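Local coordinates for beta-galactosidase (Trichoderma reesei, PDB 3OG2), which probably hydrolyses terminal non-reducing beta-D-galactose residues in beta-D-galactosides, as a glycoside hydrolase of family 35, at residues A[263-268]-A[272-277]; A[26-31]-A[231-236]; A[314-319]-A[373-378]; A[178-183]-A[236-241]. All blocks are in the same frame, centred on the assembly; numbering follows the deposited sequence.

Contact 1 of 4, residues A[263-268]-A[272-277]; sequences QDHLNI and TPFSLV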
loop_
_atom_site.group_PDB
_atom_site.type_symbol
_atom_site.label_atom_id
_atom_site.label_comp_id
_atom_site.label_asym_id
_atom_site.label_seq_id
_atom_site.Cartn_x
_atom_site.Cartn_y
_atom_site.Cartn_z
ATOM N N GLN A 263 -18.351 -21.696 -4.188
ATOM C CA GLN A 263 -18.240 -23.170 -4.203
ATOM C C GLN A 263 -16.848 -23.623 -3.768
ATOM O O GLN A 263 -16.743 -24.622 -3.029
ATOM C CB GLN A 263 -18.521 -23.734 -5.602
ATOM C CG GLN A 263 -18.636 -25.269 -5.519
ATOM C CD GLN A 263 -19.751 -25.738 -4.571
ATOM O OE1 GLN A 263 -20.897 -25.294 -4.688
ATOM N NE2 GLN A 263 -19.440 -26.661 -3.631
ATOM N N ASP A 264 -15.794 -22.936 -4.186
ATOM C CA ASP A 264 -14.460 -23.328 -3.709
ATOM C C ASP A 264 -14.418 -23.236 -2.183
ATOM O O ASP A 264 -13.826 -24.091 -1.547
ATOM C CB ASP A 264 -13.408 -22.398 -4.279
ATOM C CG ASP A 264 -13.226 -22.483 -5.767
ATOM O OD1 ASP A 264 -13.476 -23.591 -6.344
ATOM O OD2 ASP A 264 -12.787 -21.487 -6.384
ATOM N N HIS A 265 -15.050 -22.222 -1.610
ATOM C CA HIS A 265 -15.035 -22.045 -0.154
ATOM C C HIS A 265 -15.731 -23.214 0.519
ATOM O O HIS A 265 -15.271 -23.820 1.503
ATOM C CB HIS A 265 -15.751 -20.708 0.184
ATOM C CG HIS A 265 -15.823 -20.628 1.693
ATOM N ND1 HIS A 265 -14.670 -20.557 2.454
ATOM C CD2 HIS A 265 -16.853 -20.675 2.552
ATOM C CE1 HIS A 265 -15.038 -20.541 3.760
ATOM N NE2 HIS A 265 -16.347 -20.604 3.834
ATOM N N LEU A 266 -16.905 -23.587 -0.011
ATOM C CA LEU A 266 -17.615 -24.736 0.535
ATOM C C LEU A 266 -16.831 -26.016 0.366
ATOM O O LEU A 266 -16.955 -26.905 1.208
ATOM C CB LEU A 266 -18.957 -24.887 -0.172
ATOM C CG LEU A 266 -19.937 -23.737 0.188
ATOM C CD1 LEU A 266 -21.177 -23.854 -0.702
ATOM C CD2 LEU A 266 -20.227 -23.690 1.682
ATOM N N ASN A 267 -16.041 -26.138 -0.698
ATOM C CA ASN A 267 -15.276 -27.364 -0.912
ATOM C C ASN A 267 -14.086 -27.444 0.034
ATOM O O ASN A 267 -13.639 -28.522 0.479
ATOM C CB ASN A 267 -14.753 -27.390 -2.344
ATOM C CG ASN A 267 -15.811 -27.601 -3.374
ATOM O OD1 ASN A 267 -16.924 -28.057 -3.046
ATOM N ND2 ASN A 267 -15.503 -27.264 -4.620
ATOM N N ILE A 268 -13.477 -26.312 0.348
ATOM C CA ILE A 268 -12.214 -26.263 1.058
ATOM C C ILE A 268 -12.407 -26.077 2.564
ATOM O O ILE A 268 -11.701 -26.775 3.318
ATOM C CB ILE A 268 -11.297 -25.130 0.524
ATOM C CG1 ILE A 268 -10.896 -25.417 -0.925
ATOM C CG2 ILE A 268 -10.081 -24.856 1.413
ATOM C CD1 ILE A 268 -10.293 -24.213 -1.657
ATOM N N THR A 272 -15.349 -22.229 8.259
ATOM C CA THR A 272 -14.745 -20.940 8.635
ATOM C C THR A 272 -15.204 -19.862 7.677
ATOM O O THR A 272 -15.717 -20.145 6.582
ATOM C CB THR A 272 -13.204 -21.057 8.694
ATOM O OG1 THR A 272 -12.672 -21.502 7.433
ATOM C CG2 THR A 272 -12.734 -22.062 9.727
ATOM N N PRO A 273 -15.075 -18.603 8.063
ATOM C CA PRO A 273 -15.634 -17.548 7.206
ATOM C C PRO A 273 -14.944 -17.430 5.882
ATOM O O PRO A 273 -13.724 -17.529 5.808
ATOM C CB PRO A 273 -15.358 -16.295 8.063
ATOM C CG PRO A 273 -15.209 -16.762 9.470
ATOM C CD PRO A 273 -14.523 -18.113 9.341
ATOM N N PHE A 274 -15.713 -17.150 4.844
ATOM C CA PHE A 274 -15.075 -16.892 3.540
ATOM C C PHE A 274 -14.219 -15.627 3.630
ATOM O O PHE A 274 -14.707 -14.542 3.916
ATOM C CB PHE A 274 -16.121 -16.812 2.444
ATOM C CG PHE A 274 -15.514 -16.480 1.074
ATOM C CD1 PHE A 274 -14.301 -16.990 0.649
ATOM C CD2 PHE A 274 -16.243 -15.597 0.255
ATOM C CE1 PHE A 274 -13.756 -16.573 -0.590
ATOM C CE2 PHE A 274 -15.702 -15.212 -0.962
ATOM C CZ PHE A 274 -14.470 -15.705 -1.384
ATOM N N SER A 275 -12.909 -15.836 3.410
ATOM C CA SER A 275 -11.901 -14.807 3.660
ATOM C C SER A 275 -10.988 -14.563 2.472
ATOM O O SER A 275 -10.337 -15.487 1.999
ATOM C CB SER A 275 -11.026 -15.273 4.826
ATOM O OG SER A 275 -11.807 -15.490 6.011
ATOM N N LEU A 276 -10.978 -13.318 2.010
ATOM C CA LEU A 276 -10.084 -12.868 0.962
ATOM C C LEU A 276 -9.040 -12.003 1.687
ATOM O O LEU A 276 -9.272 -10.837 1.993
ATOM C CB LEU A 276 -10.799 -12.064 -0.130
ATOM C CG LEU A 276 -11.756 -12.924 -0.961
ATOM C CD1 LEU A 276 -12.588 -12.025 -1.884
ATOM C CD2 LEU A 276 -10.980 -13.973 -1.764
ATOM N N VAL A 277 -7.918 -12.622 1.996
ATOM C CA VAL A 277 -6.909 -11.958 2.826
ATOM C C VAL A 277 -6.140 -10.933 2.015
ATOM O O VAL A 277 -5.600 -9.966 2.530
ATOM C CB VAL A 277 -5.984 -13.035 3.452
ATOM C CG1 VAL A 277 -4.791 -12.411 4.181
ATOM C CG2 VAL A 277 -6.865 -13.809 4.415
#

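Contact 2 of 4, residues A[26-31]-A[231-236]; sequences VTWDEH and SVDIYG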
loop_
_atom_site.group_PDB
_atom_site.type_symbol
_atom_site.label_atom_id
_atom_site.label_comp_id
_atom_site.label_asym_id
_atom_site.label_seq_id
_atom_site.Cartn_x
_atom_site.Cartn_y
_atom_site.Cartn_z
ATOM N N VAL A 26 -11.796 -13.353 20.202
ATOM C CA VAL A 26 -11.927 -13.440 18.738
ATOM C C VAL A 26 -12.237 -14.883 18.385
ATOM O O VAL A 26 -11.385 -15.752 18.574
ATOM C CB VAL A 26 -10.665 -12.970 17.984
ATOM C CG1 VAL A 26 -10.893 -12.964 16.470
ATOM C CG2 VAL A 26 -10.242 -11.553 18.409
ATOM N N THR A 27 -13.476 -15.116 17.911
ATOM C CA THR A 27 -13.899 -16.451 17.599
ATOM C C THR A 27 -14.521 -16.441 16.206
ATOM O O THR A 27 -14.546 -15.377 15.536
ATOM C CB THR A 27 -14.848 -17.020 18.675
ATOM O OG1 THR A 27 -16.032 -16.186 18.789
ATOM C CG2 THR A 27 -14.191 -17.124 20.040
ATOM N N TRP A 28 -15.029 -17.570 15.729
ATOM C CA TRP A 28 -15.520 -17.597 14.349
ATOM C C TRP A 28 -16.526 -18.749 14.228
ATOM O O TRP A 28 -16.466 -19.696 15.015
ATOM C CB TRP A 28 -14.387 -17.744 13.286
ATOM C CG TRP A 28 -13.725 -19.102 13.420
ATOM C CD1 TRP A 28 -14.089 -20.268 12.793
ATOM C CD2 TRP A 28 -12.600 -19.400 14.267
ATOM N NE1 TRP A 28 -13.295 -21.292 13.184
ATOM C CE2 TRP A 28 -12.367 -20.791 14.080
ATOM C CE3 TRP A 28 -11.768 -18.677 15.147
ATOM C CZ2 TRP A 28 -11.348 -21.452 14.733
ATOM C CZ3 TRP A 28 -10.778 -19.391 15.785
ATOM C CH2 TRP A 28 -10.564 -20.752 15.591
ATOM N N ASP A 29 -17.327 -18.687 13.172
ATOM C CA ASP A 29 -18.022 -19.873 12.711
ATOM C C ASP A 29 -18.117 -19.855 11.199
ATOM O O ASP A 29 -17.283 -19.172 10.526
ATOM C CB ASP A 29 -19.372 -19.942 13.438
ATOM C CG ASP A 29 -20.379 -18.892 13.050
ATOM O OD1 ASP A 29 -20.123 -18.051 12.129
ATOM O OD2 ASP A 29 -21.479 -18.860 13.648
ATOM N N GLU A 30 -19.040 -20.581 10.608
ATOM C CA GLU A 30 -19.093 -20.671 9.152
ATOM C C GLU A 30 -19.353 -19.307 8.535
ATOM O O GLU A 30 -19.008 -19.163 7.350
ATOM C CB GLU A 30 -20.207 -21.624 8.697
ATOM C CG GLU A 30 -20.126 -23.026 9.174
ATOM C CD GLU A 30 -20.807 -23.288 10.503
ATOM O OE1 GLU A 30 -20.980 -22.439 11.407
ATOM O OE2 GLU A 30 -21.163 -24.475 10.641
ATOM N N HIS A 31 -19.985 -18.393 9.288
ATOM C CA HIS A 31 -20.445 -17.139 8.653
ATOM C C HIS A 31 -19.539 -15.954 8.838
ATOM O O HIS A 31 -19.411 -15.127 7.947
ATOM C CB HIS A 31 -21.837 -16.762 9.195
ATOM C CG HIS A 31 -22.799 -17.904 9.114
ATOM N ND1 HIS A 31 -23.150 -18.466 7.933
ATOM C CD2 HIS A 31 -23.442 -18.559 10.110
ATOM C CE1 HIS A 31 -24.030 -19.452 8.182
ATOM N NE2 HIS A 31 -24.210 -19.519 9.508
ATOM N N SER A 231 -2.115 -27.038 9.650
ATOM C CA SER A 231 -3.333 -26.293 9.361
ATOM C C SER A 231 -3.495 -25.082 10.260
ATOM O O SER A 231 -3.196 -25.079 11.442
ATOM C CB SER A 231 -4.523 -27.239 9.456
ATOM O OG SER A 231 -4.708 -27.805 10.727
ATOM N N VAL A 232 -4.055 -24.033 9.652
ATOM C CA VAL A 232 -4.391 -22.813 10.422
ATOM C C VAL A 232 -5.833 -22.863 10.877
ATOM O O VAL A 232 -6.569 -23.838 10.669
ATOM C CB VAL A 232 -4.105 -21.555 9.585
ATOM C CG1 VAL A 232 -2.601 -21.445 9.268
ATOM C CG2 VAL A 232 -4.928 -21.514 8.303
ATOM N N ASP A 233 -6.282 -21.784 11.540
ATOM C CA ASP A 233 -7.630 -21.747 12.082
ATOM C C ASP A 233 -8.671 -21.368 11.031
ATOM O O ASP A 233 -9.767 -21.909 10.994
ATOM C CB ASP A 233 -7.685 -20.762 13.228
ATOM C CG ASP A 233 -6.797 -21.203 14.373
ATOM O OD1 ASP A 233 -6.857 -22.417 14.754
ATOM O OD2 ASP A 233 -6.132 -20.354 14.957
ATOM N N ILE A 234 -8.320 -20.361 10.214
ATOM C CA ILE A 234 -9.261 -19.838 9.223
ATOM C C ILE A 234 -8.533 -19.884 7.881
ATOM O O ILE A 234 -7.445 -19.295 7.738
ATOM C CB ILE A 234 -9.718 -18.396 9.545
ATOM C CG1 ILE A 234 -10.439 -18.353 10.894
ATOM C CG2 ILE A 234 -10.481 -17.820 8.375
ATOM C CD1 ILE A 234 -10.760 -16.926 11.377
ATOM N N TYR A 235 -9.100 -20.570 6.899
ATOM C CA TYR A 235 -8.491 -20.642 5.584
ATOM C C TYR A 235 -8.751 -19.340 4.823
ATOM O O TYR A 235 -9.933 -18.961 4.666
ATOM C CB TYR A 235 -9.103 -21.829 4.797
ATOM C CG TYR A 235 -8.547 -21.897 3.400
ATOM C CD1 TYR A 235 -7.245 -22.353 3.143
ATOM C CD2 TYR A 235 -9.353 -21.478 2.304
ATOM C CE1 TYR A 235 -6.707 -22.413 1.855
ATOM C CE2 TYR A 235 -8.792 -21.556 1.026
ATOM C CZ TYR A 235 -7.506 -22.012 0.810
ATOM O OH TYR A 235 -7.019 -22.081 -0.487
ATOM N N GLY A 236 -7.712 -18.697 4.358
ATOM C CA GLY A 236 -7.839 -17.475 3.552
ATOM C C GLY A 236 -7.175 -17.718 2.177
ATOM O O GLY A 236 -6.272 -18.538 2.068
#

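Contact 3 of 4, residues A[314-319]-A[373-378]; sequences AGVTIF and PGYITA. With GOL (glycerol), chain H.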
loop_
_atom_site.group_PDB
_atom_site.type_symbol
_atom_site.label_atom_id
_atom_site.label_comp_id
_atom_site.label_asym_id
_atom_site.label_seq_id
_atom_site.Cartn_x
_atom_site.Cartn_y
_atom_site.Cartn_z
ATOM N N ALA A 314 -20.539 -13.622 -3.202
ATOM C CA ALA A 314 -20.054 -14.916 -2.694
ATOM C C ALA A 314 -20.049 -14.943 -1.163
ATOM O O ALA A 314 -19.602 -15.960 -0.584
ATOM C CB ALA A 314 -18.688 -15.204 -3.245
ATOM N N GLY A 315 -20.475 -13.878 -0.471
ATOM C CA GLY A 315 -20.560 -13.866 0.968
ATOM C C GLY A 315 -19.237 -13.661 1.640
ATOM O O GLY A 315 -19.046 -14.131 2.785
ATOM N N VAL A 316 -18.295 -12.908 1.058
ATOM C CA VAL A 316 -17.053 -12.661 1.839
ATOM C C VAL A 316 -17.346 -11.936 3.127
ATOM O O VAL A 316 -18.072 -10.939 3.157
ATOM C CB VAL A 316 -16.070 -11.889 0.950
ATOM C CG1 VAL A 316 -16.498 -10.416 0.703
ATOM C CG2 VAL A 316 -14.668 -11.958 1.539
ATOM N N THR A 317 -16.742 -12.413 4.239
ATOM C CA THR A 317 -16.947 -11.704 5.497
ATOM C C THR A 317 -15.607 -11.343 6.158
ATOM O O THR A 317 -15.637 -10.701 7.205
ATOM C CB THR A 317 -17.813 -12.461 6.479
ATOM O OG1 THR A 317 -17.238 -13.759 6.658
ATOM C CG2 THR A 317 -19.268 -12.607 5.945
ATOM N N ILE A 318 -14.465 -11.727 5.543
ATOM C CA ILE A 318 -13.159 -11.149 5.981
ATOM C C ILE A 318 -12.546 -10.728 4.642
ATOM O O ILE A 318 -12.280 -11.602 3.792
ATOM C CB ILE A 318 -12.273 -12.147 6.735
ATOM C CG1 ILE A 318 -12.930 -12.615 8.048
ATOM C CG2 ILE A 318 -10.880 -11.518 6.957
ATOM C CD1 ILE A 318 -12.125 -13.624 8.810
ATOM N N PHE A 319 -12.394 -9.419 4.433
ATOM C CA PHE A 319 -12.106 -8.898 3.086
ATOM C C PHE A 319 -11.065 -7.822 3.222
ATOM O O PHE A 319 -11.362 -6.755 3.799
ATOM C CB PHE A 319 -13.441 -8.359 2.538
ATOM C CG PHE A 319 -13.424 -7.888 1.081
ATOM C CD1 PHE A 319 -12.510 -8.312 0.126
ATOM C CD2 PHE A 319 -14.434 -7.012 0.720
ATOM C CE1 PHE A 319 -12.605 -7.887 -1.204
ATOM C CE2 PHE A 319 -14.511 -6.568 -0.605
ATOM C CZ PHE A 319 -13.626 -7.002 -1.545
ATOM N N PRO A 373 -25.968 -6.161 9.211
ATOM C CA PRO A 373 -25.602 -7.478 9.798
ATOM C C PRO A 373 -26.360 -8.624 9.164
ATOM O O PRO A 373 -25.855 -9.756 9.218
ATOM C CB PRO A 373 -26.025 -7.345 11.250
ATOM C CG PRO A 373 -26.929 -6.169 11.305
ATOM C CD PRO A 373 -26.548 -5.247 10.193
ATOM N N GLY A 374 -27.490 -8.422 8.517
ATOM C CA GLY A 374 -28.201 -9.498 7.899
ATOM C C GLY A 374 -27.423 -10.053 6.742
ATOM O O GLY A 374 -27.647 -11.209 6.331
ATOM N N TYR A 375 -26.495 -9.294 6.198
ATOM C CA TYR A 375 -25.625 -9.845 5.141
ATOM C C TYR A 375 -24.829 -11.050 5.623
ATOM O O TYR A 375 -24.549 -12.005 4.886
ATOM C CB TYR A 375 -24.703 -8.722 4.653
ATOM C CG TYR A 375 -23.502 -9.202 3.841
ATOM C CD1 TYR A 375 -23.609 -9.518 2.496
ATOM C CD2 TYR A 375 -22.246 -9.321 4.454
ATOM C CE1 TYR A 375 -22.527 -9.952 1.760
ATOM C CE2 TYR A 375 -21.142 -9.741 3.735
ATOM C CZ TYR A 375 -21.289 -10.066 2.381
ATOM O OH TYR A 375 -20.240 -10.476 1.620
ATOM N N ILE A 376 -24.437 -11.063 6.886
ATOM C CA ILE A 376 -23.571 -12.104 7.401
ATOM C C ILE A 376 -24.269 -13.430 7.416
ATOM O O ILE A 376 -23.633 -14.465 7.157
ATOM C CB ILE A 376 -23.094 -11.757 8.808
ATOM C CG1 ILE A 376 -22.223 -10.506 8.782
ATOM C CG2 ILE A 376 -22.345 -12.971 9.365
ATOM C CD1 ILE A 376 -21.897 -9.934 10.140
ATOM N N THR A 377 -25.585 -13.413 7.747
ATOM C CA THR A 377 -26.150 -14.773 7.928
ATOM C C THR A 377 -27.029 -15.149 6.750
ATOM O O THR A 377 -27.560 -16.266 6.792
ATOM C CB THR A 377 -26.879 -14.836 9.264
ATOM O OG1 THR A 377 -27.770 -13.704 9.239
ATOM C CG2 THR A 377 -25.930 -14.725 10.462
ATOM N N ALA A 378 -27.130 -14.305 5.741
ATOM C CA ALA A 378 -27.807 -14.676 4.480
ATOM C C ALA A 378 -26.952 -15.731 3.813
ATOM O O ALA A 378 -25.716 -15.727 3.922
ATOM C CB ALA A 378 -28.008 -13.458 3.600
HETATM C C1 GOL H . -22.677 -16.451 4.830
HETATM O O1 GOL H . -22.104 -17.724 5.099
HETATM C C2 GOL H . -21.641 -15.416 4.460
HETATM O O2 GOL H . -20.486 -15.957 3.840
HETATM C C3 GOL H . -22.170 -14.062 4.031
HETATM O O3 GOL H . -23.496 -14.116 3.548
#

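Contact 4 of 4, residues A[178-183]-A[236-241]; sequences ENEYSG and GHDGYP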
loop_
_atom_site.group_PDB
_atom_site.type_symbol
_atom_site.label_atom_id
_atom_site.label_comp_id
_atom_site.label_asym_id
_atom_site.label_seq_id
_atom_site.Cartn_x
_atom_site.Cartn_y
_atom_site.Cartn_z
ATOM N N GLU A 178 3.634 -17.067 7.531
ATOM C CA GLU A 178 4.054 -17.354 6.129
ATOM C C GLU A 178 3.316 -16.414 5.170
ATOM O O GLU A 178 2.714 -15.399 5.605
ATOM C CB GLU A 178 3.905 -18.854 5.759
ATOM C CG GLU A 178 5.243 -19.560 5.507
ATOM C CD GLU A 178 5.861 -19.251 4.165
ATOM O OE1 GLU A 178 5.147 -18.685 3.280
ATOM O OE2 GLU A 178 7.055 -19.581 3.902
ATOM N N ASN A 179 3.355 -16.681 3.877
ATOM C CA ASN A 179 2.679 -15.793 2.913
ATOM C C ASN A 179 2.513 -16.544 1.603
ATOM O O ASN A 179 3.543 -16.871 0.991
ATOM C CB ASN A 179 3.495 -14.513 2.694
ATOM C CG ASN A 179 2.725 -13.593 1.749
ATOM O OD1 ASN A 179 1.786 -12.946 2.288
ATOM N ND2 ASN A 179 2.953 -13.522 0.457
ATOM N N GLU A 180 1.286 -16.777 1.174
ATOM C CA GLU A 180 1.038 -17.437 -0.113
ATOM C C GLU A 180 1.901 -18.700 -0.267
ATOM O O GLU A 180 2.582 -18.925 -1.278
ATOM C CB GLU A 180 1.229 -16.507 -1.328
ATOM C CG GLU A 180 0.152 -15.428 -1.342
ATOM C CD GLU A 180 -0.008 -14.678 -2.617
ATOM O OE1 GLU A 180 0.912 -14.680 -3.462
ATOM O OE2 GLU A 180 -1.060 -13.988 -2.857
ATOM N N TYR A 181 1.809 -19.537 0.764
ATOM C CA TYR A 181 2.504 -20.844 0.720
ATOM C C TYR A 181 1.651 -21.771 -0.111
ATOM O O TYR A 181 0.753 -22.438 0.435
ATOM C CB TYR A 181 2.747 -21.324 2.175
ATOM C CG TYR A 181 3.514 -22.646 2.159
ATOM C CD1 TYR A 181 4.880 -22.677 1.839
ATOM C CD2 TYR A 181 2.887 -23.854 2.464
ATOM C CE1 TYR A 181 5.564 -23.888 1.827
ATOM C CE2 TYR A 181 3.568 -25.041 2.452
ATOM C CZ TYR A 181 4.899 -25.044 2.137
ATOM O OH TYR A 181 5.577 -26.259 2.114
ATOM N N SER A 182 1.857 -21.744 -1.441
ATOM C CA SER A 182 0.800 -22.220 -2.330
ATOM C C SER A 182 1.262 -23.153 -3.438
ATOM O O SER A 182 0.404 -23.804 -4.062
ATOM C CB SER A 182 0.144 -21.002 -3.002
ATOM O OG SER A 182 -0.438 -20.214 -1.942
ATOM N N GLY A 183 2.541 -23.331 -3.593
ATOM C CA GLY A 183 3.078 -24.344 -4.478
ATOM C C GLY A 183 4.591 -24.343 -4.384
ATOM O O GLY A 183 5.223 -23.569 -3.659
ATOM N N GLY A 236 -7.712 -18.697 4.358
ATOM C CA GLY A 236 -7.839 -17.475 3.552
ATOM C C GLY A 236 -7.175 -17.718 2.177
ATOM O O GLY A 236 -6.272 -18.538 2.068
ATOM N N HIS A 237 -7.663 -16.951 1.192
ATOM C CA HIS A 237 -6.935 -16.951 -0.067
ATOM C C HIS A 237 -7.005 -15.556 -0.685
ATOM O O HIS A 237 -7.675 -14.660 -0.172
ATOM C CB HIS A 237 -7.414 -18.042 -1.040
ATOM C CG HIS A 237 -8.734 -17.812 -1.705
ATOM N ND1 HIS A 237 -8.908 -16.964 -2.781
ATOM C CD2 HIS A 237 -9.950 -18.337 -1.402
ATOM C CE1 HIS A 237 -10.219 -17.013 -3.114
ATOM N NE2 HIS A 237 -10.881 -17.822 -2.305
ATOM N N ASP A 238 -6.249 -15.419 -1.766
ATOM C CA ASP A 238 -6.063 -14.090 -2.381
ATOM C C ASP A 238 -6.656 -14.043 -3.776
ATOM O O ASP A 238 -7.074 -15.087 -4.315
ATOM C CB ASP A 238 -4.567 -13.795 -2.448
ATOM C CG ASP A 238 -3.976 -13.660 -1.051
ATOM O OD1 ASP A 238 -4.702 -13.594 -0.036
ATOM O OD2 ASP A 238 -2.708 -13.595 -0.922
ATOM N N GLY A 239 -6.729 -12.859 -4.349
ATOM C CA GLY A 239 -7.162 -12.779 -5.747
ATOM C C GLY A 239 -6.796 -11.446 -6.356
ATOM O O GLY A 239 -7.079 -10.414 -5.743
ATOM N N TYR A 240 -6.205 -11.487 -7.558
ATOM C CA TYR A 240 -5.883 -10.293 -8.319
ATOM C C TYR A 240 -6.398 -10.514 -9.751
ATOM O O TYR A 240 -5.631 -10.666 -10.703
ATOM C CB TYR A 240 -4.379 -10.029 -8.321
ATOM C CG TYR A 240 -3.879 -9.652 -6.958
ATOM C CD1 TYR A 240 -3.518 -10.662 -6.052
ATOM C CD2 TYR A 240 -3.731 -8.326 -6.572
ATOM C CE1 TYR A 240 -3.048 -10.351 -4.775
ATOM C CE2 TYR A 240 -3.247 -7.994 -5.307
ATOM C CZ TYR A 240 -2.903 -9.017 -4.423
ATOM O OH TYR A 240 -2.419 -8.642 -3.166
ATOM N N PRO A 241 -7.716 -10.561 -9.903
ATOM C CA PRO A 241 -8.286 -11.071 -11.156
ATOM C C PRO A 241 -8.045 -10.181 -12.337
ATOM O O PRO A 241 -8.118 -10.698 -13.470
ATOM C CB PRO A 241 -9.788 -11.201 -10.846
ATOM C CG PRO A 241 -10.042 -10.403 -9.599
ATOM C CD PRO A 241 -8.722 -10.241 -8.868
#

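Contact 1 of 4, residues A[263-268]-A[272-277]
His-265 and Phe-274 carry the tight part of this contact. CB of Phe-274 sits squarely over one face of the His-265 imidazole, 3.8 Å from the ring centroid, a CH-pi contact only 5° off the ring normal. The two rings themselves are oblique, with their planes 43° apart. Phe-274 CD1 reaches along to His-265 ND1 and CB, about 4.0 Å from each. The edge of the imidazole has a different partner. NE2 of His-265 points to the backbone O of Thr-272 at 2.9 Å, but the N-H bends strongly at 115°, so this hydrogen bond is weak. CG of His-265 lies anti to the backbone N, which carries the ring off the helix and against the incoming chain. The two segments belong to a beta-alpha-beta unit of the TIM barrel: strand 236-239, helix 261-268, strand 275-280. Three residues link the helix to the segment that leads into strand 275-280. There Ser-275 OG bonds back to Pro-273 O at 2.8 Å, from above the carbonyl plane. Thr-272 OG1 is taken by Ser-269 in the short link. The far side of the helix is looser and open to solvent. Gln-263 and Asn-267 are exposed there and bond to each other, NE2 of Gln-263 to OD1 of Asn-267, at 2.9 Å and nearly straight.

Contact 2 of 4, residues A[26-31]-A[231-236]
The backbones of Trp-28 and Ile-234 stay well apart, with CA atoms 8.4 Å from each other, so side chains bridge strand 26-28 and the loop 231-236. The indole of Trp-28 does most of the touching. CG1 of Ile-234 lies over one of its faces, a CH-pi contact 4.2 Å from the centroid of the five-membered ring of Trp-28 and 15° off its normal. CD1 of Ile-234 runs on to CB of Trp-28, also 4.2 Å away. The isoleucine and the indole run antiparallel alongside each other. At the far end of the indole, CH2 of Trp-28 meets CB of Asp-233 at 3.7 Å. Strand 26-28 pairs antiparallel with strand 33-35, an extension of the TIM-barrel sheet, and the loop 231-236 leads into barrel strand 236-239. The contact thus joins the N-terminal part of the model to the barrel. CG of Trp-28 is wedged between its backbone N and carbonyl carbon (chi1 66°), which turns the ring across to the loop. With an alanine here, Ile-234 CG1 is likely to lose its cover and a gap to open beside Asp-233 CB. The carboxylate of Asp-233 is held by other partners: OD2 accepts from the backbone N of Leu-212 and forms a salt bridge with Arg-204. Further on, Asp-29 OD1 accepts from the backbone N of His-31 at 2.9 Å, forming an Asx turn.

Contact 3 of 4, residues A[314-319]-A[373-378]
A glycerol molecule, probably from the crystallisation liquor, sits between Gly-315 and Tyr-375 in this contact. Gly-315 follows helix 301-313 and closes it in a Schellman motif, and the chain then enters strand 318-321 of the TIM barrel. The other segment is a short, weakly bonded helix, 374-377. Glycerol O2 donates to Gly-315 O at 2.6 Å. Glycerol O3 lies 2.7 Å from Tyr-375 O and 2.8 Å from Ala-378 O. Gly-315 has positive phi, and a side chain on it would run into glycerol O2. The direct link is made by Tyr-375. Its CG stands opposite the backbone N (chi1 164°), which carries the phenol across to the other segment. One face of the ring meets glycerol C3. CG2 of Thr-317 approaches obliquely, 4.1 Å from Tyr-375 CE2, while OG1 of Thr-317 bonds to His-31 O. Ile-376 packs on Arg-39 and Val-41 of strand 38-47, a neighbour of strand 318-321. Tyr-375 OH donates to Val-316 O at 2.7 Å, tilted 27° from the carbonyl plane, with the oxygen at the ring's edge.

Contact 4 of 4, residues A[178-183]-A[236-241]
Glu-180 and Asp-238 meet through their carboxylates, the one close approach between the two segments. OE2 of Glu-180 lies 2.6 Å from OD2 of Asp-238, with the carboxylate planes 42° apart. Asp-238 OD2 also comes 3.4 Å from CG of Glu-180. The extended chain of Glu-180 (chi2 -165°) spans the gap to Asp-238; the nearest CA atoms, of Glu-180 and His-237, are 8.0 Å apart. Hydrogen bonds then fix the ends. Glu-180 OE1 accepts from Trp-791 NE1, and the backbone N of Glu-180 gives to Asn-215 OD1. Replacing Glu-180 by an alanine would probably leave Trp-791 NE1 without its acceptor and Asp-238 OD2 without its close carboxylate neighbour. Within the segments, Asn-179 N bonds to Glu-178 OE1 at 2.8 Å. His-237 ND1 bonds to Asp-238 O at 3.0 Å, almost straight (168°) and with the oxygen in the ring plane. Ligand contacts form a third group. The pair lies at the galactose-binding pocket of the TIM barrel: Asn-179 and Glu-180 bind beta-D-galactose in a complex of this protein, though no galactose is bound here. Asp-238 stands beside Glu-278, a further galactose-binding residue, whose OE1 is bonded to Tyr-240 OH. The segment 178-183 follows barrel strand 172-177 and comes before helix 193-205, while strand 236-239 lies parallel to strand 275-280.

Overall arrangement
All four contacts reach the sheet of the TIM barrel. Contacts 1, 2 and 3 lie close together, with centres 10 to 14 Å apart, and each pair of them touches. Contact 4 is about 13 Å from contact 1 and about 21 Å from contact 3, between centres. Strand 275-280, which contact 1 enters, has strand 236-239 of contact 4 and strand 318-321 of contact 3 as neighbours. Along the chain, contacts 2 and 4 cross and share Gly-236. Contact 1 follows both, and contact 3 comes last. Contact 4 holds galactose-binding residues. The others join the segments leading into barrel strands to a covering helix, the N-terminal strand and the short helix 374-377.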